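Local coordinates for protein RPA0582 (Rhodopseudomonas palustris, PDB 3HHL) that is of unknown function but adopts the dimeric alpha-beta-barrel type of fold of the DUF1330 family, at residues P96-A99 against A100-M104. Residues are numbered along the deposited sequence; the frame is centred on the assembly and turned at random.
Sequences PSVA and AFVEM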
loop_
_atom_site.group_PDB
_atom_site.type_symbol
_atom_site.label_atom_id
_atom_site.label_comp_id
_atom_site.label_asym_id
_atom_site.label_seq_id
_atom_site.Cartn_x
_atom_site.Cartn_y
_atom_site.Cartn_z
ATOM N N PRO C 96 -1.354 18.295 5.627
ATOM C CA PRO C 96 -2.198 19.212 4.884
ATOM C C PRO C 96 -1.468 19.825 3.705
ATOM O O PRO C 96 -2.084 20.456 2.822
ATOM C CB PRO C 96 -2.568 20.255 5.941
ATOM C CG PRO C 96 -1.530 20.149 6.967
ATOM C CD PRO C 96 -1.053 18.790 6.984
ATOM N N SER C 97 -0.157 19.640 3.683
ATOM C CA SER C 97 0.645 20.233 2.637
ATOM C C SER C 97 1.980 19.521 2.632
ATOM O O SER C 97 2.326 18.839 3.598
ATOM C CB SER C 97 0.904 21.719 2.924
ATOM O OG SER C 97 1.770 21.860 4.066
ATOM N N VAL C 98 2.714 19.708 1.537
ATOM C CA VAL C 98 4.047 19.247 1.428
ATOM C C VAL C 98 4.907 19.978 2.456
ATOM O O VAL C 98 5.733 19.377 3.115
ATOM C CB VAL C 98 4.596 19.475 0.024
ATOM C CG1 VAL C 98 6.091 19.218 -0.024
ATOM C CG2 VAL C 98 3.876 18.578 -0.963
ATOM N N ALA C 99 4.673 21.266 2.623
ATOM C CA ALA C 99 5.456 22.078 3.530
ATOM C C ALA C 99 5.306 21.553 4.962
ATOM O O ALA C 99 6.271 21.598 5.732
ATOM C CB ALA C 99 5.077 23.575 3.411
ATOM N N ALA C 100 4.131 21.042 5.320
ATOM C CA ALA C 100 3.948 20.585 6.691
ATOM C C ALA C 100 4.879 19.409 6.917
ATOM O O ALA C 100 5.502 19.296 7.967
ATOM C CB ALA C 100 2.506 20.195 6.966
ATOM N N PHE C 101 4.975 18.550 5.919
ATOM C CA PHE C 101 5.758 17.361 6.029
ATOM C C PHE C 101 7.242 17.687 6.071
ATOM O O PHE C 101 7.988 17.032 6.788
ATOM C CB PHE C 101 5.480 16.442 4.836
ATOM C CG PHE C 101 6.165 15.112 4.920
ATOM C CD1 PHE C 101 5.544 14.032 5.501
ATOM C CD2 PHE C 101 7.443 14.950 4.443
ATOM C CE1 PHE C 101 6.200 12.796 5.591
ATOM C CE2 PHE C 101 8.087 13.726 4.538
ATOM C CZ PHE C 101 7.469 12.667 5.096
ATOM N N VAL C 102 7.676 18.673 5.297
ATOM C CA VAL C 102 9.078 19.079 5.324
ATOM C C VAL C 102 9.427 19.681 6.705
ATOM O O VAL C 102 10.494 19.395 7.299
ATOM C CB VAL C 102 9.401 20.031 4.151
ATOM C CG1 VAL C 102 10.747 20.696 4.315
ATOM C CG2 VAL C 102 9.337 19.282 2.852
ATOM N N GLU C 103 8.509 20.455 7.256
ATOM C CA GLU C 103 8.777 21.094 8.516
ATOM C C GLU C 103 8.975 20.026 9.590
ATOM O O GLU C 103 9.846 20.150 10.446
ATOM C CB GLU C 103 7.661 22.085 8.880
ATOM C CG GLU C 103 7.713 23.390 8.094
ATOM C CD GLU C 103 9.040 24.099 8.221
ATOM O OE1 GLU C 103 9.608 24.096 9.342
ATOM O OE2 GLU C 103 9.506 24.670 7.210
HETATM N N MSE C 104 8.175 18.971 9.529
HETATM C CA MSE C 104 8.293 17.871 10.480
HETATM C C MSE C 104 9.655 17.196 10.361
HETATM O O MSE C 104 10.321 16.865 11.351
HETATM C CB MSE C 104 7.211 16.818 10.222
HETATM C CG MSE C 104 7.458 15.474 10.917
HETATM SE SE MSE C 104 5.987 14.225 10.765
HETATM C CE MSE C 104 6.513 13.477 9.039
#
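S97 caps the first turn of helix 98-106 by reaching forward with its hydroxyl to the amide N of A100, a worked example of the serine N-cap. Its OG accepts from A100 N at 2.8 Å, with an N-H...O angle of 142°. With chi1 at 68°, OG sits in the cleft flanked by its own N and C, within reach of that amide. S97 O adds a second, weak bond to A100 N at 3.3 Å. With an alanine here the OG acceptor is gone, and the amide of A100 would probably keep little more than the weak bond to S97 O, so that the helix start is less firmly held.

Regular helical bonding follows, V102 N donating to V98 O at 3.0 Å and E103 N to A99 O at 2.9 Å.

Apolar contacts are light. P96 sets CD, with CG close behind, against A100 CB at 3.8 Å, just before the cap, while one turn apart V98 CG1 and V102 CG2 come to 4.3 Å.

Helix 98-106 follows strand 89-95 of the antiparallel sheet after the short P96-S97 link. V98 and V102 face helix 10-18, meeting F16 and F13; F101 reaches I25 and M27 of strand 25-33 and an apolar side chain of the other subunit, and its ring and that of Y95 meet edge-to-face.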